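Local coordinates for protein phosphatidylinositol-specific phospholipase C1 (Streptomyces antibioticus, PDB 3H4X) that belongs to a bacterial phospholipase C family and folds as a single-chain barrel of parallel strands with helices packed around the outside, at residues 192-196 / 208-213; 282-288 / 315-321. One frame throughout, in Å; residues are numbered along the deposited sequence.

Interaction 1: residues 192-196 / 208-213; sequences ELIPG and WTDVEY
Leu193 and Pro195, at the C-terminal end of barrel strand 189-195, pack against the first turn of helix 209-222. This is the strand-to-helix half of a beta-alpha-beta unit in a TIM-like barrel. No hydrogen bond crosses the contact; side chains packed between strand and helix hold it together. The tight part is at Leu193, whose methyl CD1 sits over one face of the Tyr213 ring. It lies 3.6 Å from the ring centroid and 16° off the normal, shifted toward the rim near CG and CD1, in a clear CH-pi contact. The ring is held at its far end too, by a hydrogen bond from OH to Asp146. Next to it, Thr209 sends its two branches different ways. CG2, anti to the backbone N, lies 3.9 Å from Ile194 O, while OG1 bonds to Glu199. Thr209 CB also rests 3.7 Å from Pro195 CA. The proline ring crosses the Asp210 side chain at about a right angle: Pro195 CG is 3.8 Å from Asp210 CG and about 4.0 Å from both OD1 and OD2 of Asp210. OD2 is hydrogen-bonded to Tyr247 OH. Toward solvent the contact thins out. The exposed indole of Trp208, at the helix N-cap position, reaches Pro195 obliquely through CE3, 4.3 Å from CB, and an ethanol, probably from the crystallisation liquor, lies near the Trp208 side chain. Asp210 CG stands between its backbone N and carbonyl carbon (chi1 54°), which brings OD1 back to the helix start: Val211 N donates to it in a bent bond of 2.8 Å, from 42° above the carboxylate plane.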
ATOM      1  N   GLU A 192      -1.815   0.052  -2.768  1.00  6.26           N
ATOM      2  CA  GLU A 192      -2.758   0.734  -1.884  1.00  6.73           C
ATOM      3  C   GLU A 192      -2.511   2.233  -2.010  1.00  6.70           C
ATOM      4  O   GLU A 192      -1.361   2.664  -2.051  1.00  7.92           O
ATOM      5  CB  GLU A 192      -2.515   0.312  -0.429  1.00  6.86           C
ATOM      6  CG  GLU A 192      -3.292   1.132   0.599  1.00  7.79           C
ATOM      7  CD  GLU A 192      -2.729   1.048   2.015  1.00  8.23           C
ATOM      8  OE1 GLU A 192      -1.722   0.341   2.252  1.00  9.42           O
ATOM      9  OE2 GLU A 192      -3.309   1.714   2.903  1.00  8.95           O
ATOM     10  N   LEU A 193      -3.576   3.026  -2.082  1.00  6.54           N
ATOM     11  CA  LEU A 193      -3.447   4.481  -2.101  1.00  6.91           C
ATOM     12  C   LEU A 193      -4.046   5.097  -0.843  1.00  6.89           C
ATOM     13  O   LEU A 193      -5.166   4.753  -0.460  1.00  7.10           O
ATOM     14  CB  LEU A 193      -4.194   5.057  -3.306  1.00  7.41           C
ATOM     15  CG  LEU A 193      -3.513   4.936  -4.666  1.00  8.23           C
ATOM     16  CD1 LEU A 193      -4.513   5.097  -5.802  1.00  9.50           C
ATOM     17  CD2 LEU A 193      -2.398   5.967  -4.792  1.00  9.55           C
ATOM     18  N   ILE A 194      -3.315   6.012  -0.208  1.00  6.99           N
ATOM     19  CA  ILE A 194      -3.900   6.868   0.825  1.00  7.47           C
ATOM     20  C   ILE A 194      -3.658   8.333   0.499  1.00  7.28           C
ATOM     21  O   ILE A 194      -2.705   8.673  -0.212  1.00  7.38           O
ATOM     22  CB  ILE A 194      -3.365   6.576   2.254  1.00  7.60           C
ATOM     23  CG1 ILE A 194      -1.852   6.801   2.349  1.00  8.29           C
ATOM     24  CG2 ILE A 194      -3.761   5.181   2.710  1.00  8.56           C
ATOM     25  CD1 ILE A 194      -1.362   6.985   3.779  1.00  8.96           C
ATOM     26  N   PRO A 195      -4.534   9.213   1.010  1.00  7.42           N
ATOM     27  CA  PRO A 195      -4.314  10.644   0.865  1.00  7.87           C
ATOM     28  C   PRO A 195      -3.085  11.072   1.655  1.00  8.05           C
ATOM     29  O   PRO A 195      -2.681  10.396   2.608  1.00  8.35           O
ATOM     30  CB  PRO A 195      -5.579  11.269   1.473  1.00  8.24           C
ATOM     31  CG  PRO A 195      -6.581  10.176   1.531  1.00  8.41           C
ATOM     32  CD  PRO A 195      -5.783   8.920   1.730  1.00  7.89           C
ATOM     33  N   GLY A 196      -2.506  12.202   1.269  1.00  8.38           N
ATOM     34  CA  GLY A 196      -1.239  12.638   1.838  1.00  9.36           C
ATOM     35  C   GLY A 196      -1.351  13.770   2.837  1.00 10.24           C
ATOM     36  O   GLY A 196      -2.385  14.435   2.940  1.00 10.45           O
ATOM     37  N   TRP A 208      -9.865  14.829  -2.331  1.00 12.75           N
ATOM     38  CA  TRP A 208      -8.723  14.071  -1.841  1.00 10.97           C
ATOM     39  C   TRP A 208      -8.529  12.793  -2.647  1.00  9.66           C
ATOM     40  O   TRP A 208      -9.444  12.316  -3.331  1.00  9.41           O
ATOM     41  CB  TRP A 208      -8.896  13.720  -0.368  1.00 10.92           C
ATOM     42  CG  TRP A 208      -8.701  14.869   0.577  1.00 11.69           C
ATOM     43  CD1 TRP A 208      -8.555  16.194   0.261  1.00 12.19           C
ATOM     44  CD2 TRP A 208      -8.659  14.790   2.003  1.00 12.27           C
ATOM     45  NE1 TRP A 208      -8.409  16.938   1.410  1.00 12.43           N
ATOM     46  CE2 TRP A 208      -8.471  16.098   2.492  1.00 12.79           C
ATOM     47  CE3 TRP A 208      -8.761  13.735   2.915  1.00 13.48           C
ATOM     48  CZ2 TRP A 208      -8.384  16.379   3.856  1.00 13.56           C
ATOM     49  CZ3 TRP A 208      -8.672  14.017   4.266  1.00 14.30           C
ATOM     50  CH2 TRP A 208      -8.486  15.328   4.722  1.00 14.15           C
ATOM     51  N   THR A 209      -7.325  12.244  -2.531  1.00  8.92           N
ATOM     52  CA  THR A 209      -6.920  11.020  -3.200  1.00  8.35           C
ATOM     53  C   THR A 209      -7.950   9.907  -3.100  1.00  7.84           C
ATOM     54  O   THR A 209      -8.200   9.197  -4.075  1.00  7.57           O
ATOM     55  CB  THR A 209      -5.604  10.526  -2.584  1.00  8.30           C
ATOM     56  OG1 THR A 209      -4.587  11.508  -2.813  1.00  8.87           O
ATOM     57  CG2 THR A 209      -5.177   9.189  -3.179  1.00  9.12           C
ATOM     58  N   ASP A 210      -8.535   9.742  -1.916  1.00  7.45           N
ATOM     59  CA  ASP A 210      -9.446   8.626  -1.683  1.00  7.72           C
ATOM     60  C   ASP A 210     -10.729   8.727  -2.503  1.00  8.12           C
ATOM     61  O   ASP A 210     -11.073   7.806  -3.244  1.00  8.18           O
ATOM     62  CB  ASP A 210      -9.704   8.380  -0.183  1.00  7.80           C
ATOM     63  CG  ASP A 210     -10.197   9.612   0.579  1.00  7.81           C
ATOM     64  OD1 ASP A 210     -10.291  10.734   0.027  1.00  8.54           O
ATOM     65  OD2 ASP A 210     -10.484   9.431   1.780  1.00  7.85           O
ATOM     66  N   VAL A 211     -11.417   9.854  -2.388  1.00  8.71           N
ATOM     67  CA  VAL A 211     -12.629  10.085  -3.155  1.00  9.57           C
ATOM     68  C   VAL A 211     -12.336  10.117  -4.653  1.00  9.14           C
ATOM     69  O   VAL A 211     -13.108   9.600  -5.452  1.00  9.31           O
ATOM     70  CB  VAL A 211     -13.325  11.396  -2.715  1.00 10.27           C
ATOM     71  CG1 VAL A 211     -14.400  11.819  -3.717  1.00 11.56           C
ATOM     72  CG2 VAL A 211     -13.901  11.241  -1.315  1.00 11.52           C
ATOM     73  N   GLU A 212     -11.215  10.716  -5.033  1.00  8.74           N
ATOM     74  CA  GLU A 212     -10.880  10.819  -6.443  1.00  8.72           C
ATOM     75  C   GLU A 212     -10.635   9.442  -7.056  1.00  8.18           C
ATOM     76  O   GLU A 212     -11.156   9.131  -8.127  1.00  8.32           O
ATOM     77  CB  GLU A 212      -9.669  11.726  -6.656  1.00  9.24           C
ATOM     78  CG  GLU A 212      -9.401  12.015  -8.112  1.00 10.93           C
ATOM     79  CD  GLU A 212      -8.404  13.135  -8.327  1.00 12.98           C
ATOM     80  OE1 GLU A 212      -7.983  13.767  -7.337  1.00 14.59           O
ATOM     81  OE2 GLU A 212      -8.048  13.384  -9.496  1.00 14.30           O
ATOM     82  N   TYR A 213      -9.841   8.612  -6.389  1.00  7.69           N
ATOM     83  CA  TYR A 213      -9.544   7.309  -6.967  1.00  7.43           C
ATOM     84  C   TYR A 213     -10.723   6.333  -6.875  1.00  7.35           C
ATOM     85  O   TYR A 213     -10.997   5.590  -7.814  1.00  7.70           O
ATOM     86  CB  TYR A 213      -8.255   6.704  -6.400  1.00  7.42           C
ATOM     87  CG  TYR A 213      -7.729   5.586  -7.272  1.00  6.57           C
ATOM     88  CD1 TYR A 213      -6.869   5.846  -8.336  1.00  7.12           C
ATOM     89  CD2 TYR A 213      -8.127   4.275  -7.063  1.00  6.92           C
ATOM     90  CE1 TYR A 213      -6.403   4.821  -9.152  1.00  7.32           C
ATOM     91  CE2 TYR A 213      -7.670   3.251  -7.865  1.00  6.91           C
ATOM     92  CZ  TYR A 213      -6.814   3.525  -8.906  1.00  6.77           C
ATOM     93  OH  TYR A 213      -6.378   2.485  -9.693  1.00  7.54           O
TER

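Interaction 2: residues 282-288 / 315-321; sequences LLIMTDA and AHASFAT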
ATOM      1  N   LEU A 282      -8.782  -5.621   4.075  1.00  6.84           N
ATOM      2  CA  LEU A 282      -7.396  -5.481   4.503  1.00  6.91           C
ATOM      3  C   LEU A 282      -7.280  -4.343   5.500  1.00  6.82           C
ATOM      4  O   LEU A 282      -7.800  -3.253   5.267  1.00  7.33           O
ATOM      5  CB  LEU A 282      -6.468  -5.243   3.314  1.00  7.10           C
ATOM      6  CG  LEU A 282      -6.492  -6.332   2.241  1.00  7.56           C
ATOM      7  CD1 LEU A 282      -5.471  -6.028   1.155  1.00  8.44           C
ATOM      8  CD2 LEU A 282      -6.249  -7.715   2.833  1.00  8.68           C
ATOM      9  N   LEU A 283      -6.601  -4.605   6.609  1.00  6.97           N
ATOM     10  CA  LEU A 283      -6.447  -3.628   7.678  1.00  7.19           C
ATOM     11  C   LEU A 283      -4.964  -3.368   7.919  1.00  6.82           C
ATOM     12  O   LEU A 283      -4.243  -4.228   8.426  1.00  7.19           O
ATOM     13  CB  LEU A 283      -7.120  -4.139   8.956  1.00  7.69           C
ATOM     14  CG  LEU A 283      -7.145  -3.199  10.164  1.00  7.86           C
ATOM     15  CD1 LEU A 283      -7.782  -1.865   9.815  1.00  8.80           C
ATOM     16  CD2 LEU A 283      -7.867  -3.847  11.330  1.00  9.24           C
ATOM     17  N   ILE A 284      -4.500  -2.186   7.527  1.00  6.55           N
ATOM     18  CA  ILE A 284      -3.108  -1.792   7.734  1.00  6.73           C
ATOM     19  C   ILE A 284      -3.013  -0.985   9.021  1.00  6.71           C
ATOM     20  O   ILE A 284      -3.680   0.045   9.160  1.00  7.06           O
ATOM     21  CB  ILE A 284      -2.561  -0.928   6.564  1.00  6.91           C
ATOM     22  CG1 ILE A 284      -2.425  -1.733   5.269  1.00  8.08           C
ATOM     23  CG2 ILE A 284      -1.198  -0.354   6.922  1.00  7.81           C
ATOM     24  CD1 ILE A 284      -3.722  -2.173   4.653  1.00 10.42           C
ATOM     25  N   MET A 285      -2.185  -1.454   9.953  1.00  6.93           N
ATOM     26  CA  MET A 285      -1.974  -0.765  11.220  1.00  7.40           C
ATOM     27  C   MET A 285      -0.585  -0.144  11.247  1.00  7.42           C
ATOM     28  O   MET A 285       0.429  -0.849  11.226  1.00  8.22           O
ATOM     29  CB  MET A 285      -2.153  -1.714  12.400  1.00  7.60           C
ATOM     30  CG  MET A 285      -3.537  -2.318  12.506  1.00  7.83           C
ATOM     31  SD  MET A 285      -3.816  -2.931  14.171  1.00  9.00           S
ATOM     32  CE  MET A 285      -5.476  -3.595  14.029  1.00  9.33           C
ATOM     33  N   THR A 286      -0.552   1.182  11.290  1.00  7.63           N
ATOM     34  CA  THR A 286       0.691   1.932  11.186  1.00  7.84           C
ATOM     35  C   THR A 286       1.285   2.264  12.556  1.00  8.14           C
ATOM     36  O   THR A 286       0.600   2.222  13.580  1.00  8.17           O
ATOM     37  CB  THR A 286       0.491   3.225  10.365  1.00  8.12           C
ATOM     38  OG1 THR A 286      -0.553   4.008  10.950  1.00  8.29           O
ATOM     39  CG2 THR A 286       0.110   2.898   8.922  1.00  8.54           C
ATOM     40  N   ASP A 287       2.567   2.604  12.562  1.00  8.38           N
ATOM     41  CA  ASP A 287       3.280   2.902  13.800  1.00  8.94           C
ATOM     42  C   ASP A 287       3.036   1.822  14.847  1.00  8.76           C
ATOM     43  O   ASP A 287       2.671   2.109  15.989  1.00  8.60           O
ATOM     44  CB  ASP A 287       2.896   4.287  14.321  1.00  9.64           C
ATOM     45  CG  ASP A 287       3.434   5.399  13.444  1.00 11.15           C
ATOM     46  OD1 ASP A 287       4.626   5.340  13.084  1.00 13.24           O
ATOM     47  OD2 ASP A 287       2.672   6.321  13.102  1.00 13.76           O
ATOM     48  N   ALA A 288       3.254   0.577  14.443  1.00  8.88           N
ATOM     49  CA  ALA A 288       3.033  -0.575  15.310  1.00  9.37           C
ATOM     50  C   ALA A 288       3.808  -0.480  16.622  1.00  9.75           C
ATOM     51  O   ALA A 288       3.388  -1.025  17.642  1.00  9.98           O
ATOM     52  CB  ALA A 288       3.393  -1.859  14.579  1.00  9.49           C
ATOM     53  N   ALA A 315      -5.427  -8.902  17.021  1.00 10.83           N
ATOM     54  CA  ALA A 315      -6.354  -7.779  16.898  1.00 10.60           C
ATOM     55  C   ALA A 315      -6.798  -7.537  15.449  1.00 10.33           C
ATOM     56  O   ALA A 315      -7.341  -6.481  15.129  1.00 10.31           O
ATOM     57  CB  ALA A 315      -5.737  -6.520  17.486  1.00 11.00           C
ATOM     58  N   HIS A 316      -6.560  -8.520  14.583  1.00 10.03           N
ATOM     59  CA  HIS A 316      -7.124  -8.547  13.228  1.00  9.76           C
ATOM     60  C   HIS A 316      -6.446  -7.654  12.194  1.00  9.28           C
ATOM     61  O   HIS A 316      -7.011  -7.393  11.138  1.00  8.78           O
ATOM     62  CB  HIS A 316      -8.628  -8.275  13.265  1.00 10.10           C
ATOM     63  CG  HIS A 316      -9.370  -9.165  14.212  1.00 10.74           C
ATOM     64  ND1 HIS A 316      -9.677 -10.478  13.918  1.00 11.53           N
ATOM     65  CD2 HIS A 316      -9.852  -8.935  15.455  1.00 11.16           C
ATOM     66  CE1 HIS A 316     -10.320 -11.015  14.941  1.00 12.08           C
ATOM     67  NE2 HIS A 316     -10.437 -10.100  15.886  1.00 12.27           N
ATOM     68  N   ALA A 317      -5.230  -7.210  12.473  1.00  8.64           N
ATOM     69  CA  ALA A 317      -4.462  -6.502  11.456  1.00  8.31           C
ATOM     70  C   ALA A 317      -4.158  -7.430  10.283  1.00  7.94           C
ATOM     71  O   ALA A 317      -3.945  -8.632  10.470  1.00  8.38           O
ATOM     72  CB  ALA A 317      -3.166  -5.971  12.042  1.00  8.38           C
ATOM     73  N   SER A 318      -4.141  -6.874   9.075  1.00  7.62           N
ATOM     74  CA  SER A 318      -3.556  -7.560   7.925  1.00  7.38           C
ATOM     75  C   SER A 318      -2.070  -7.244   7.828  1.00  7.11           C
ATOM     76  O   SER A 318      -1.270  -8.096   7.436  1.00  7.03           O
ATOM     77  CB  SER A 318      -4.223  -7.124   6.625  1.00  7.38           C
ATOM     78  OG  SER A 318      -5.594  -7.458   6.613  1.00  7.61           O
ATOM     79  N   PHE A 319      -1.704  -6.010   8.165  1.00  7.07           N
ATOM     80  CA  PHE A 319      -0.314  -5.578   8.126  1.00  7.46           C
ATOM     81  C   PHE A 319      -0.002  -4.767   9.370  1.00  7.63           C
ATOM     82  O   PHE A 319      -0.837  -3.990   9.832  1.00  8.03           O
ATOM     83  CB  PHE A 319      -0.035  -4.691   6.908  1.00  7.42           C
ATOM     84  CG  PHE A 319      -0.295  -5.352   5.588  1.00  7.45           C
ATOM     85  CD1 PHE A 319       0.725  -5.996   4.906  1.00  8.44           C
ATOM     86  CD2 PHE A 319      -1.556  -5.309   5.013  1.00  8.09           C
ATOM     87  CE1 PHE A 319       0.485  -6.589   3.681  1.00  8.65           C
ATOM     88  CE2 PHE A 319      -1.797  -5.903   3.785  1.00  8.66           C
ATOM     89  CZ  PHE A 319      -0.777  -6.544   3.123  1.00  8.77           C
ATOM     90  N   ALA A 320       1.201  -4.956   9.903  1.00  8.12           N
ATOM     91  CA  ALA A 320       1.740  -4.102  10.949  1.00  8.63           C
ATOM     92  C   ALA A 320       2.953  -3.396  10.352  1.00  8.64           C
ATOM     93  O   ALA A 320       3.859  -4.058   9.842  1.00  8.77           O
ATOM     94  CB  ALA A 320       2.158  -4.937  12.146  1.00  9.16           C
ATOM     95  N   THR A 321       2.980  -2.068  10.398  1.00  8.70           N
ATOM     96  CA  THR A 321       4.106  -1.343   9.816  1.00  8.90           C
ATOM     97  C   THR A 321       4.845  -0.484  10.828  1.00  8.79           C
ATOM     98  O   THR A 321       4.258   0.034  11.784  1.00  9.07           O
ATOM     99  CB  THR A 321       3.698  -0.496   8.581  1.00  9.06           C
ATOM    100  OG1 THR A 321       3.100   0.737   8.999  1.00  9.64           O
ATOM    101  CG2 THR A 321       2.719  -1.259   7.704  1.00  9.61           C
TER
HETATM  102  O   HOH W   1       4.178   2.993  10.126  1.00 11.49           O
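Ile284 with Phe319 and Met285 with Ala320 form a parallel beta pairing between neighbouring strands of the TIM-like barrel, the two ends of a beta-alpha-beta crossover through helix 302-314. The regular bonds run from Met285 N to Phe319 O and from Thr321 N to Met285 O, each 2.9 Å. Where strand 319-322 begins, the pattern changes. Ser318 OG, rather than a backbone carbonyl, accepts from Leu283 N at 3.0 Å, nearly straight at 168°; the carbonyl of Ala317 is used instead by Thr32. Leu283 O is gripped twice: Ser318 N comes in at 2.7 Å on a lone pair in the carbonyl plane, and Phe319 N is tilted 27° from that plane. On one face of the sheet Ile284 and Phe319 lie side by side, Ile284 CG1 3.7 Å from Phe319 CD2 and oblique to the ring. On the other face Met285, extended beyond CG, runs alongside Ala317 CB and puts CE 3.6 Å from Ala315 O. There a Schellman motif with His316 as its C-prime residue ends the helix, and Leu312 of that helix packs on Met285 and Ala320. Past the strand Ala288 N bonds to Thr321 O. Asp287 N turns to a water instead, donating to it at 2.9 Å, and the same water bonds to Thr321 OG1.

How the interactions relate
From the N terminus, the chain first lays down strands 31-36, 58-64 and 124-130. Strand 189-195 follows, and interaction 1 closes a short loop of 11 residues, without helix or strand, as helix 209-222 starts. That helix leads on to strand 232-236, then 258-262 and 282-286. Interaction 2 closes a longer loop of 26 residues, which holds helix 302-314, and strand 319-322 then pairs with 31-36 to complete the barrel. The two contacts come in series, neither nesting nor crossing, with centres about 18 Å apart. They still meet inside the barrel: Glu192 OE1 packs 3.7 Å from Ile284 CG1, although their strands are not sheet neighbours.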